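Local atomic coordinates of uncharacterized protein (Methanosaeta thermophila PT, PDB entry 5HT7), a protein that binds transition metal ions such as iron(II) and assembles as a trimer of beta/gamma-crystallin Greek key domains. Residues Met37-Gly42 / Phe60-Tyr65. Sequence-based numbering, arbitrary orientation.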
loop_
_atom_site.group_PDB
_atom_site.type_symbol
_atom_site.label_atom_id
_atom_site.label_comp_id
_atom_site.label_asym_id
_atom_site.label_seq_id
_atom_site.Cartn_x
_atom_site.Cartn_y
_atom_site.Cartn_z
ATOM N N MET A 37 2.233 2.816 -12.898
ATOM C CA MET A 37 1.963 1.501 -12.347
ATOM C C MET A 37 3.252 0.801 -11.961
ATOM O O MET A 37 4.290 0.968 -12.621
ATOM C CB MET A 37 1.180 0.662 -13.369
ATOM C CG MET A 37 1.014 -0.815 -12.991
ATOM S SD MET A 37 -0.045 -1.673 -14.181
ATOM C CE MET A 37 0.972 -1.633 -15.651
ATOM N N VAL A 38 3.196 0.035 -10.873
ATOM C CA VAL A 38 4.294 -0.842 -10.527
ATOM C C VAL A 38 3.769 -2.267 -10.502
ATOM O O VAL A 38 2.718 -2.540 -9.927
ATOM C CB VAL A 38 4.918 -0.489 -9.161
ATOM C CG1 VAL A 38 5.955 -1.547 -8.772
ATOM C CG2 VAL A 38 5.553 0.898 -9.209
ATOM N N VAL A 39 4.472 -3.167 -11.173
ATOM C CA VAL A 39 4.116 -4.576 -11.118
ATOM C C VAL A 39 5.165 -5.280 -10.274
ATOM O O VAL A 39 6.354 -5.215 -10.586
ATOM C CB VAL A 39 4.038 -5.209 -12.519
ATOM C CG1 VAL A 39 3.851 -6.713 -12.400
ATOM C CG2 VAL A 39 2.887 -4.582 -13.319
ATOM N N LEU A 40 4.733 -5.933 -9.200
ATOM C CA LEU A 40 5.666 -6.562 -8.272
ATOM C C LEU A 40 5.931 -8.017 -8.634
ATOM O O LEU A 40 7.036 -8.522 -8.468
ATOM C CB LEU A 40 5.136 -6.465 -6.841
ATOM C CG LEU A 40 4.966 -5.015 -6.374
ATOM C CD1 LEU A 40 4.100 -4.932 -5.131
ATOM C CD2 LEU A 40 6.327 -4.398 -6.133
ATOM N N SER A 41 4.909 -8.693 -9.131
ATOM C CA SER A 41 5.079 -10.080 -9.522
ATOM C C SER A 41 4.049 -10.466 -10.560
ATOM O O SER A 41 2.968 -9.877 -10.627
ATOM C CB SER A 41 4.975 -10.997 -8.306
ATOM O OG SER A 41 3.693 -10.901 -7.712
ATOM N N GLY A 42 4.399 -11.454 -11.375
ATOM C CA GLY A 42 3.505 -11.956 -12.393
ATOM C C GLY A 42 3.430 -11.042 -13.596
ATOM O O GLY A 42 4.021 -9.957 -13.610
ATOM N N PHE A 60 2.127 -6.604 -19.042
ATOM C CA PHE A 60 3.132 -6.036 -18.145
ATOM C C PHE A 60 3.662 -7.031 -17.125
ATOM O O PHE A 60 2.916 -7.520 -16.275
ATOM C CB PHE A 60 2.554 -4.816 -17.422
ATOM C CG PHE A 60 2.165 -3.696 -18.347
ATOM C CD1 PHE A 60 3.054 -2.668 -18.627
ATOM C CD2 PHE A 60 0.925 -3.689 -18.961
ATOM C CE1 PHE A 60 2.701 -1.641 -19.494
ATOM C CE2 PHE A 60 0.567 -2.675 -19.824
ATOM C CZ PHE A 60 1.456 -1.648 -20.092
ATOM N N GLY A 61 4.957 -7.320 -17.212
ATOM C CA GLY A 61 5.618 -8.150 -16.222
ATOM C C GLY A 61 6.169 -7.246 -15.138
ATOM O O GLY A 61 5.941 -6.036 -15.179
ATOM N N PRO A 62 6.904 -7.815 -14.174
ATOM C CA PRO A 62 7.465 -7.025 -13.068
ATOM C C PRO A 62 8.267 -5.833 -13.568
ATOM O O PRO A 62 9.005 -5.970 -14.543
ATOM C CB PRO A 62 8.359 -8.030 -12.343
ATOM C CG PRO A 62 7.691 -9.349 -12.606
ATOM C CD PRO A 62 7.188 -9.254 -14.020
ATOM N N GLY A 63 8.095 -4.675 -12.931
ATOM C CA GLY A 63 8.778 -3.468 -13.348
ATOM C C GLY A 63 8.087 -2.196 -12.889
ATOM O O GLY A 63 7.034 -2.237 -12.258
ATOM N N ILE A 64 8.692 -1.066 -13.222
ATOM C CA ILE A 64 8.180 0.253 -12.880
ATOM C C ILE A 64 7.800 0.992 -14.164
ATOM O O ILE A 64 8.641 1.184 -15.049
ATOM C CB ILE A 64 9.228 1.070 -12.081
ATOM C CG1 ILE A 64 9.582 0.350 -10.772
ATOM C CG2 ILE A 64 8.719 2.460 -11.785
ATOM C CD1 ILE A 64 10.676 1.048 -9.959
ATOM N N TYR A 65 6.536 1.396 -14.270
ATOM C CA TYR A 65 6.016 2.037 -15.483
ATOM C C TYR A 65 5.520 3.455 -15.204
ATOM O O TYR A 65 4.349 3.662 -14.902
ATOM C CB TYR A 65 4.896 1.179 -16.086
ATOM C CG TYR A 65 5.338 -0.244 -16.326
ATOM C CD1 TYR A 65 6.013 -0.596 -17.490
ATOM C CD2 TYR A 65 5.121 -1.229 -15.371
ATOM C CE1 TYR A 65 6.438 -1.899 -17.706
ATOM C CE2 TYR A 65 5.540 -2.535 -15.580
ATOM C CZ TYR A 65 6.200 -2.862 -16.753
ATOM O OH TYR A 65 6.626 -4.155 -16.965
#
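In this beta/gamma-crystallin Greek key domain, strand 63-65 is an edge strand, within this chain, of one antiparallel sheet and pairs with strand 36-39, while the chain arrives from strand 58-60 of the other sheet, through Phe60, so it passes between sheets within a few residues. Four backbone hydrogen bonds join the strands. Met37 and Tyr65 form one hydrogen-bonded pair, in which Tyr65 N lies 2.8 Å from Met37 O, nearly along the C=O axis. Val39 and Gly63 form the next, and Gly63 N meets Val39 O on an in-plane lone pair at 3.0 Å. Glycine suits position 63 because its phi of 158° would jam a side chain against the preceding carbonyl.

Between the sheets the packing is apolar. The flexible, unbranched Met37 extends with CG anti to its backbone N, then bends at chi3 (67°) to lay CE over one face of the Phe60 ring, 3.8 Å from the centroid, a CH-pi contact. Compact, branched Val39 sets CB 3.4 Å from Gly61 O, with CG2 turned to Tyr65 CE2. On the other sheet face, beta-branched, apolar Val38 and Ile64, a non-hydrogen-bonded pair, suit a surface met by Phe18 of a neighbouring subunit.

Polar atoms and rings meet around Tyr65. Phe60 CD1 sits over the centre of the Tyr65 ring, and the phenol reaches back across the turn, donating from Tyr65 OH to Gly61 O at 2.7 Å, with the hydroxyl above the carbonyl plane.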